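Local coordinates for protein 361aa long hypothetical D-aminopeptidase (Pyrococcus horikoshii, PDB 2DRH) that is of uncharacterised function but probably acts as an aminopeptidase, as is generally assigned to the peptidase S58 family, at residues F72-L83 and A273-V282; N208-T216 and L266-Y274. All coordinates share one frame; numbering follows the deposited sequence.

Along the chain the order is 72-83, 208-216, 266-274 and 273-282, and the last two segments share Ala273 and Tyr274. Interaction 1 joins strands 65-73 and 75-76 to strand 278-285 within one mixed sheet. Interaction 2 falls between the two segments of interaction 1 along the chain, apart from the two shared residues, and ties the loop after strand 198-207 to the end of helix 252-268, which leads directly into the connection to strand 278-285. Their centres are about 15 Å apart, and they meet where Leu266 packs against Asp279 and Phe209 against Ser277. Both contacts also touch the third subunit, so the connection from helix to strand takes part in the core of the chain and in its assembly.

Interaction 1: F72-L83 and A273-V282; sequences FVMNGYSKPVGL and AYNGSGDIAV
Phe72 and Ala281 form an antiparallel hydrogen-bonded pair, with Phe72 N 2.9 Å from Ala281 O, and the register then slips at a classic beta bulge where Met74 N and Asn75 N both donate to Asp279 O. The bond from Asn75 N is the straighter of the two and uses a lone pair in the carbonyl plane, whereas Met74 N comes in tilted. With CG anti to its backbone N (chi1 -172°), Asn75 sends its amide into the type I turn Tyr274-Ser277. There ND2 grips Ser277 O at 2.6 Å and Asn275 O at 3.0 Å; both acceptors lie near the amide plane, yet ND2 stands above each carbonyl plane. Arg257 of the third subunit binds Asn75 OD1, so both ends of the amide are held. Tyr77 lays one ring face over the same turn in a CH-pi contact, Gly276 CA being 3.8 Å from the ring centroid. Farther along, Ile280 CD1 presses against Ser78 and meets Pro80 CG at 3.7 Å, the two side chains crossing nearly at a right angle. One water donates to both Ser78 OG and Gly278 O, and Glu135 bonds the same hydroxyl. Phe72 and Asp279 pack on helix 252-268, while Ile280 touches Leu134 on strand 132-136 of the four-stranded sheet, a layering consistent with the alpha-beta-beta-alpha sandwich of the DmpA/ArgJ clan.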
loop_
_atom_site.group_PDB
_atom_site.type_symbol
_atom_site.label_atom_id
_atom_site.label_comp_id
_atom_site.label_asym_id
_atom_site.label_seq_id
_atom_site.Cartn_x
_atom_site.Cartn_y
_atom_site.Cartn_z
ATOM N N PHE A 72 -5.194 -1.313 -9.399
ATOM C CA PHE A 72 -5.816 -1.113 -8.103
ATOM C C PHE A 72 -6.700 -2.292 -7.710
ATOM O O PHE A 72 -7.556 -2.733 -8.479
ATOM C CB PHE A 72 -6.671 0.152 -8.104
ATOM C CG PHE A 72 -7.486 0.329 -6.848
ATOM C CD1 PHE A 72 -6.860 0.514 -5.613
ATOM C CD2 PHE A 72 -8.880 0.302 -6.898
ATOM C CE1 PHE A 72 -7.610 0.673 -4.456
ATOM C CE2 PHE A 72 -9.642 0.461 -5.742
ATOM C CZ PHE A 72 -9.008 0.645 -4.523
ATOM N N VAL A 73 -6.481 -2.806 -6.509
ATOM C CA VAL A 73 -7.296 -3.905 -6.021
ATOM C C VAL A 73 -8.356 -3.283 -5.129
ATOM O O VAL A 73 -8.030 -2.758 -4.066
ATOM C CB VAL A 73 -6.470 -4.900 -5.190
ATOM C CG1 VAL A 73 -7.369 -6.044 -4.700
ATOM C CG2 VAL A 73 -5.326 -5.457 -6.031
ATOM N N MET A 74 -9.614 -3.292 -5.577
ATOM C CA MET A 74 -10.695 -2.744 -4.766
ATOM C C MET A 74 -11.007 -3.786 -3.684
ATOM O O MET A 74 -11.119 -3.462 -2.504
ATOM C CB MET A 74 -11.940 -2.478 -5.617
ATOM C CG MET A 74 -13.167 -2.064 -4.798
ATOM S SD MET A 74 -12.939 -0.559 -3.822
ATOM C CE MET A 74 -14.621 -0.074 -3.587
ATOM N N ASN A 75 -11.149 -5.038 -4.101
ATOM C CA ASN A 75 -11.395 -6.131 -3.167
ATOM C C ASN A 75 -10.582 -7.324 -3.641
ATOM O O ASN A 75 -10.813 -7.858 -4.728
ATOM C CB ASN A 75 -12.879 -6.489 -3.087
ATOM C CG ASN A 75 -13.172 -7.492 -1.966
ATOM O OD1 ASN A 75 -12.692 -7.338 -0.843
ATOM N ND2 ASN A 75 -13.965 -8.511 -2.272
ATOM N N GLY A 76 -9.618 -7.715 -2.811
ATOM C CA GLY A 76 -8.731 -8.818 -3.128
ATOM C C GLY A 76 -9.206 -10.257 -3.004
ATOM O O GLY A 76 -8.387 -11.145 -2.784
ATOM N N TYR A 77 -10.501 -10.517 -3.122
ATOM C CA TYR A 77 -10.958 -11.908 -3.060
ATOM C C TYR A 77 -10.781 -12.349 -4.501
ATOM O O TYR A 77 -11.737 -12.671 -5.203
ATOM C CB TYR A 77 -12.428 -11.988 -2.659
ATOM C CG TYR A 77 -12.802 -13.345 -2.122
ATOM C CD1 TYR A 77 -12.852 -14.457 -2.957
ATOM C CD2 TYR A 77 -13.074 -13.524 -0.767
ATOM C CE1 TYR A 77 -13.164 -15.720 -2.454
ATOM C CE2 TYR A 77 -13.384 -14.779 -0.254
ATOM C CZ TYR A 77 -13.429 -15.872 -1.101
ATOM O OH TYR A 77 -13.746 -17.112 -0.596
ATOM N N SER A 78 -9.523 -12.371 -4.920
ATOM C CA SER A 78 -9.174 -12.653 -6.295
ATOM C C SER A 78 -7.802 -13.312 -6.320
ATOM O O SER A 78 -7.035 -13.183 -5.371
ATOM C CB SER A 78 -9.153 -11.298 -7.035
ATOM O OG SER A 78 -8.995 -11.423 -8.429
ATOM N N LYS A 79 -7.501 -14.020 -7.405
ATOM C CA LYS A 79 -6.223 -14.707 -7.558
ATOM C C LYS A 79 -5.458 -14.227 -8.804
ATOM O O LYS A 79 -5.170 -15.011 -9.712
ATOM C CB LYS A 79 -6.452 -16.221 -7.659
ATOM C CG LYS A 79 -6.932 -16.911 -6.367
ATOM C CD LYS A 79 -8.296 -16.402 -5.858
ATOM C CE LYS A 79 -8.956 -17.449 -4.912
ATOM N NZ LYS A 79 -10.200 -16.935 -4.257
ATOM N N PRO A 80 -5.129 -12.930 -8.868
ATOM C CA PRO A 80 -4.395 -12.433 -10.043
ATOM C C PRO A 80 -2.918 -12.825 -10.016
ATOM O O PRO A 80 -2.321 -12.986 -8.954
ATOM C CB PRO A 80 -4.587 -10.921 -9.957
ATOM C CG PRO A 80 -4.604 -10.693 -8.458
ATOM C CD PRO A 80 -5.503 -11.825 -7.966
ATOM N N VAL A 81 -2.346 -12.973 -11.203
ATOM C CA VAL A 81 -0.953 -13.327 -11.365
ATOM C C VAL A 81 -0.268 -12.176 -12.111
ATOM O O VAL A 81 -0.749 -11.745 -13.165
ATOM C CB VAL A 81 -0.822 -14.615 -12.206
ATOM C CG1 VAL A 81 0.644 -14.971 -12.405
ATOM C CG2 VAL A 81 -1.578 -15.750 -11.529
ATOM N N GLY A 82 0.827 -11.671 -11.551
ATOM C CA GLY A 82 1.563 -10.599 -12.200
ATOM C C GLY A 82 1.478 -9.182 -11.652
ATOM O O GLY A 82 2.222 -8.317 -12.108
ATOM N N LEU A 83 0.609 -8.920 -10.679
ATOM C CA LEU A 83 0.495 -7.554 -10.157
ATOM C C LEU A 83 1.671 -7.010 -9.342
ATOM O O LEU A 83 1.949 -5.806 -9.386
ATOM C CB LEU A 83 -0.779 -7.400 -9.320
ATOM C CG LEU A 83 -2.123 -7.603 -10.017
ATOM C CD1 LEU A 83 -3.233 -7.445 -8.987
ATOM C CD2 LEU A 83 -2.281 -6.600 -11.160
ATOM N N ALA A 273 -18.797 -4.295 -4.224
ATOM C CA ALA A 273 -17.619 -5.063 -3.834
ATOM C C ALA A 273 -17.902 -5.910 -2.585
ATOM O O ALA A 273 -17.276 -5.730 -1.541
ATOM C CB ALA A 273 -16.437 -4.123 -3.579
ATOM N N TYR A 274 -18.855 -6.829 -2.693
ATOM C CA TYR A 274 -19.171 -7.697 -1.562
ATOM C C TYR A 274 -17.919 -8.468 -1.162
ATOM O O TYR A 274 -16.920 -8.496 -1.896
ATOM C CB TYR A 274 -20.298 -8.669 -1.928
ATOM C CG TYR A 274 -21.616 -7.979 -2.194
ATOM C CD1 TYR A 274 -22.115 -7.023 -1.306
ATOM C CD2 TYR A 274 -22.371 -8.285 -3.326
ATOM C CE1 TYR A 274 -23.337 -6.387 -1.540
ATOM C CE2 TYR A 274 -23.596 -7.656 -3.569
ATOM C CZ TYR A 274 -24.069 -6.711 -2.672
ATOM O OH TYR A 274 -25.281 -6.105 -2.901
ATOM N N ASN A 275 -17.976 -9.103 0.003
ATOM C CA ASN A 275 -16.836 -9.843 0.508
ATOM C C ASN A 275 -16.122 -10.777 -0.465
ATOM O O ASN A 275 -14.894 -10.748 -0.560
ATOM C CB ASN A 275 -17.223 -10.656 1.734
ATOM C CG ASN A 275 -16.060 -11.448 2.268
ATOM O OD1 ASN A 275 -15.083 -10.879 2.763
ATOM N ND2 ASN A 275 -16.143 -12.766 2.161
ATOM N N GLY A 276 -16.879 -11.624 -1.155
ATOM C CA GLY A 276 -16.268 -12.559 -2.078
ATOM C C GLY A 276 -16.104 -12.078 -3.515
ATOM O O GLY A 276 -15.829 -12.878 -4.410
ATOM N N SER A 277 -16.254 -10.782 -3.747
ATOM C CA SER A 277 -16.132 -10.264 -5.103
ATOM C C SER A 277 -14.732 -9.760 -5.436
ATOM O O SER A 277 -14.260 -8.769 -4.874
ATOM C CB SER A 277 -17.146 -9.146 -5.327
ATOM O OG SER A 277 -17.227 -8.811 -6.696
ATOM N N GLY A 278 -14.072 -10.454 -6.352
ATOM C CA GLY A 278 -12.744 -10.054 -6.763
ATOM C C GLY A 278 -12.813 -8.902 -7.756
ATOM O O GLY A 278 -12.949 -9.109 -8.962
ATOM N N ASP A 279 -12.728 -7.684 -7.234
ATOM C CA ASP A 279 -12.780 -6.488 -8.060
ATOM C C ASP A 279 -11.387 -5.887 -8.229
ATOM O O ASP A 279 -10.764 -5.426 -7.264
ATOM C CB ASP A 279 -13.729 -5.479 -7.427
ATOM C CG ASP A 279 -15.124 -6.047 -7.216
ATOM O OD1 ASP A 279 -15.366 -7.209 -7.613
ATOM O OD2 ASP A 279 -15.983 -5.330 -6.657
ATOM N N ILE A 280 -10.895 -5.915 -9.464
ATOM C CA ILE A 280 -9.570 -5.398 -9.769
ATOM C C ILE A 280 -9.530 -4.653 -11.105
ATOM O O ILE A 280 -10.159 -5.062 -12.086
ATOM C CB ILE A 280 -8.548 -6.538 -9.822
ATOM C CG1 ILE A 280 -8.453 -7.208 -8.447
ATOM C CG2 ILE A 280 -7.192 -6.012 -10.288
ATOM C CD1 ILE A 280 -7.559 -8.410 -8.439
ATOM N N ALA A 281 -8.777 -3.561 -11.125
ATOM C CA ALA A 281 -8.624 -2.730 -12.311
ATOM C C ALA A 281 -7.160 -2.629 -12.703
ATOM O O ALA A 281 -6.292 -2.442 -11.852
ATOM C CB ALA A 281 -9.173 -1.343 -12.035
ATOM N N VAL A 282 -6.888 -2.766 -13.993
ATOM C CA VAL A 282 -5.529 -2.656 -14.499
ATOM C C VAL A 282 -5.512 -1.607 -15.615
ATOM O O VAL A 282 -6.252 -1.711 -16.588
ATOM C CB VAL A 282 -5.026 -4.008 -15.044
ATOM C CG1 VAL A 282 -3.670 -3.830 -15.700
ATOM C CG2 VAL A 282 -4.921 -5.025 -13.899
HETATM O O HOH W 1 -11.715 -11.601 -9.351
#

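Interaction 2: N208-T216 and L266-Y274; sequences NFGRREDLT and LARTGGYAY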
loop_
_atom_site.group_PDB
_atom_site.type_symbol
_atom_site.label_atom_id
_atom_site.label_comp_id
_atom_site.label_asym_id
_atom_site.label_seq_id
_atom_site.Cartn_x
_atom_site.Cartn_y
_atom_site.Cartn_z
ATOM N N ASN A 208 -18.876 -10.273 -13.405
ATOM C CA ASN A 208 -19.309 -11.502 -12.755
ATOM C C ASN A 208 -19.677 -11.201 -11.309
ATOM O O ASN A 208 -19.306 -11.941 -10.397
ATOM C CB ASN A 208 -18.181 -12.539 -12.810
ATOM C CG ASN A 208 -18.603 -13.892 -12.263
ATOM O OD1 ASN A 208 -19.533 -14.523 -12.776
ATOM N ND2 ASN A 208 -17.924 -14.341 -11.215
ATOM N N PHE A 209 -20.423 -10.118 -11.110
ATOM C CA PHE A 209 -20.811 -9.684 -9.766
ATOM C C PHE A 209 -22.243 -9.181 -9.670
ATOM O O PHE A 209 -22.992 -9.156 -10.651
ATOM C CB PHE A 209 -19.913 -8.531 -9.317
ATOM C CG PHE A 209 -20.180 -7.242 -10.063
ATOM C CD1 PHE A 209 -19.676 -7.046 -11.351
ATOM C CD2 PHE A 209 -20.982 -6.252 -9.503
ATOM C CE1 PHE A 209 -19.975 -5.873 -12.075
ATOM C CE2 PHE A 209 -21.287 -5.076 -10.216
ATOM C CZ PHE A 209 -20.781 -4.891 -11.502
ATOM N N GLY A 210 -22.598 -8.771 -8.455
ATOM C CA GLY A 210 -23.898 -8.184 -8.196
ATOM C C GLY A 210 -25.118 -9.030 -7.934
ATOM O O GLY A 210 -25.272 -10.127 -8.476
ATOM N N ARG A 211 -25.980 -8.493 -7.072
ATOM C CA ARG A 211 -27.254 -9.112 -6.719
ATOM C C ARG A 211 -28.223 -8.551 -7.754
ATOM O O ARG A 211 -27.994 -7.465 -8.292
ATOM C CB ARG A 211 -27.711 -8.667 -5.327
ATOM C CG ARG A 211 -27.097 -9.405 -4.156
ATOM C CD ARG A 211 -27.319 -8.593 -2.887
ATOM N NE ARG A 211 -27.425 -9.413 -1.684
ATOM C CZ ARG A 211 -28.460 -10.200 -1.405
ATOM N NH1 ARG A 211 -29.483 -10.279 -2.246
ATOM N NH2 ARG A 211 -28.481 -10.895 -0.276
ATOM N N ARG A 212 -29.303 -9.271 -8.023
ATOM C CA ARG A 212 -30.277 -8.824 -9.010
ATOM C C ARG A 212 -30.779 -7.399 -8.770
ATOM O O ARG A 212 -30.822 -6.585 -9.696
ATOM C CB ARG A 212 -31.470 -9.791 -9.044
ATOM C CG ARG A 212 -32.598 -9.357 -9.974
ATOM C CD ARG A 212 -32.133 -9.260 -11.422
ATOM N NE ARG A 212 -31.862 -10.568 -12.011
ATOM C CZ ARG A 212 -32.796 -11.478 -12.268
ATOM N NH1 ARG A 212 -34.069 -11.227 -11.990
ATOM N NH2 ARG A 212 -32.457 -12.643 -12.797
ATOM N N GLU A 213 -31.144 -7.102 -7.526
ATOM C CA GLU A 213 -31.674 -5.792 -7.169
ATOM C C GLU A 213 -30.696 -4.624 -7.096
ATOM O O GLU A 213 -31.126 -3.479 -6.936
ATOM C CB GLU A 213 -32.443 -5.879 -5.844
ATOM C CG GLU A 213 -31.800 -6.780 -4.804
ATOM C CD GLU A 213 -31.758 -8.232 -5.255
ATOM O OE1 GLU A 213 -32.827 -8.770 -5.613
ATOM O OE2 GLU A 213 -30.663 -8.832 -5.257
ATOM N N ASP A 214 -29.397 -4.886 -7.202
ATOM C CA ASP A 214 -28.438 -3.790 -7.148
ATOM C C ASP A 214 -28.342 -3.061 -8.493
ATOM O O ASP A 214 -28.121 -1.852 -8.538
ATOM C CB ASP A 214 -27.043 -4.298 -6.764
ATOM C CG ASP A 214 -27.015 -4.992 -5.408
ATOM O OD1 ASP A 214 -27.719 -4.545 -4.476
ATOM O OD2 ASP A 214 -26.267 -5.981 -5.276
ATOM N N LEU A 215 -28.523 -3.806 -9.579
ATOM C CA LEU A 215 -28.420 -3.266 -10.934
ATOM C C LEU A 215 -28.954 -1.846 -11.117
ATOM O O LEU A 215 -30.144 -1.567 -10.934
ATOM C CB LEU A 215 -29.095 -4.222 -11.929
ATOM C CG LEU A 215 -28.992 -3.870 -13.423
ATOM C CD1 LEU A 215 -27.537 -3.661 -13.834
ATOM C CD2 LEU A 215 -29.622 -4.982 -14.242
ATOM N N THR A 216 -28.046 -0.950 -11.489
ATOM C CA THR A 216 -28.374 0.447 -11.712
ATOM C C THR A 216 -27.900 0.834 -13.109
ATOM O O THR A 216 -26.709 0.751 -13.405
ATOM C CB THR A 216 -27.661 1.328 -10.681
ATOM O OG1 THR A 216 -27.900 0.797 -9.371
ATOM C CG2 THR A 216 -28.173 2.764 -10.755
ATOM N N LEU A 266 -17.864 1.220 -11.656
ATOM C CA LEU A 266 -18.387 -0.016 -11.089
ATOM C C LEU A 266 -19.499 0.293 -10.087
ATOM O O LEU A 266 -20.598 -0.240 -10.185
ATOM C CB LEU A 266 -17.257 -0.789 -10.395
ATOM C CG LEU A 266 -17.579 -2.028 -9.543
ATOM C CD1 LEU A 266 -18.328 -3.049 -10.376
ATOM C CD2 LEU A 266 -16.281 -2.633 -9.000
ATOM N N ALA A 267 -19.203 1.166 -9.133
ATOM C CA ALA A 267 -20.161 1.553 -8.097
ATOM C C ALA A 267 -21.475 2.095 -8.653
ATOM O O ALA A 267 -22.549 1.833 -8.102
ATOM C CB ALA A 267 -19.532 2.590 -7.186
ATOM N N ARG A 268 -21.377 2.853 -9.743
ATOM C CA ARG A 268 -22.532 3.464 -10.373
ATOM C C ARG A 268 -23.500 2.480 -11.037
ATOM O O ARG A 268 -24.646 2.827 -11.277
ATOM C CB ARG A 268 -22.070 4.542 -11.369
ATOM C CG ARG A 268 -21.535 5.801 -10.675
ATOM C CD ARG A 268 -20.990 6.847 -11.655
ATOM N NE ARG A 268 -22.026 7.445 -12.496
ATOM C CZ ARG A 268 -22.796 8.471 -12.140
ATOM N NH1 ARG A 268 -22.657 9.034 -10.946
ATOM N NH2 ARG A 268 -23.706 8.942 -12.987
ATOM N N THR A 269 -23.049 1.263 -11.333
ATOM C CA THR A 269 -23.936 0.271 -11.924
ATOM C C THR A 269 -24.512 -0.630 -10.823
ATOM O O THR A 269 -25.285 -1.545 -11.105
ATOM C CB THR A 269 -23.211 -0.642 -12.948
ATOM O OG1 THR A 269 -22.219 -1.424 -12.271
ATOM C CG2 THR A 269 -22.548 0.186 -14.050
ATOM N N GLY A 270 -24.146 -0.363 -9.571
ATOM C CA GLY A 270 -24.632 -1.181 -8.470
ATOM C C GLY A 270 -23.577 -2.123 -7.901
ATOM O O GLY A 270 -23.907 -3.105 -7.217
ATOM N N GLY A 271 -22.307 -1.835 -8.184
ATOM C CA GLY A 271 -21.220 -2.662 -7.682
ATOM C C GLY A 271 -20.782 -2.199 -6.300
ATOM O O GLY A 271 -20.255 -1.089 -6.149
ATOM N N TYR A 272 -20.991 -3.055 -5.295
ATOM C CA TYR A 272 -20.649 -2.743 -3.912
ATOM C C TYR A 272 -19.421 -3.482 -3.376
ATOM O O TYR A 272 -19.053 -3.315 -2.206
ATOM C CB TYR A 272 -21.846 -3.038 -2.996
ATOM C CG TYR A 272 -23.085 -2.220 -3.311
ATOM C CD1 TYR A 272 -23.982 -2.628 -4.296
ATOM C CD2 TYR A 272 -23.339 -1.023 -2.647
ATOM C CE1 TYR A 272 -25.100 -1.863 -4.612
ATOM C CE2 TYR A 272 -24.453 -0.248 -2.955
ATOM C CZ TYR A 272 -25.329 -0.672 -3.940
ATOM O OH TYR A 272 -26.428 0.102 -4.265
ATOM N N ALA A 273 -18.797 -4.295 -4.224
ATOM C CA ALA A 273 -17.619 -5.063 -3.834
ATOM C C ALA A 273 -17.902 -5.910 -2.585
ATOM O O ALA A 273 -17.276 -5.730 -1.541
ATOM C CB ALA A 273 -16.437 -4.123 -3.579
ATOM N N TYR A 274 -18.855 -6.829 -2.693
ATOM C CA TYR A 274 -19.171 -7.697 -1.562
ATOM C C TYR A 274 -17.919 -8.468 -1.162
ATOM O O TYR A 274 -16.920 -8.496 -1.896
ATOM C CB TYR A 274 -20.298 -8.669 -1.928
ATOM C CG TYR A 274 -21.616 -7.979 -2.194
ATOM C CD1 TYR A 274 -22.115 -7.023 -1.306
ATOM C CD2 TYR A 274 -22.371 -8.285 -3.326
ATOM C CE1 TYR A 274 -23.337 -6.387 -1.540
ATOM C CE2 TYR A 274 -23.596 -7.656 -3.569
ATOM C CZ TYR A 274 -24.069 -6.711 -2.672
ATOM O OH TYR A 274 -25.281 -6.105 -2.901
HETATM O O HOH W 2 -27.940 -0.345 -6.312
#
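The Phe209 ring carries Leu266 CD1 over one face, 3.7 Å from its centroid in a CH-pi contact, and has Thr269 OG1 in plane at its edge. Asp214 OD2 lies at the edge of the Tyr274 ring, near its plane; a water lies in plane at the edge of Tyr272, with which Lys313 of the third subunit makes a cation-pi contact. Phe209 packs against the Schellman motif that ends helix 252-268: Gly270, with positive phi, and Gly271 both bond back into the last turn. Leu266 O there accepts from Thr269 N, Gly271 N and Thr269 OG1, and the last of these bonds fixes the hydroxyl beside Phe209. A chi1 of 71° puts Phe209 CG between the backbone N and the carbonyl carbon, which brings CE2 to 3.5 Å from Gly271 CA. Asp214 OD2 is gripped from opposite faces of its carboxylate plane. Tyr274 OH donates to it at 2.6 Å on the syn side, and Arg211 N at 3.1 Å from above the plane. Arg211 crosses the tyrosine at about a right angle, bringing its CD to 3.2 Å from Tyr274 OH. A single backbone hydrogen bond runs from Thr216 N to Thr269 O at 2.9 Å, the donor standing above the carbonyl plane. Asp214 O accepts from Thr216 OG1 at 2.8 Å and from the water, which is also hydrogen-bonded to Tyr272 OH.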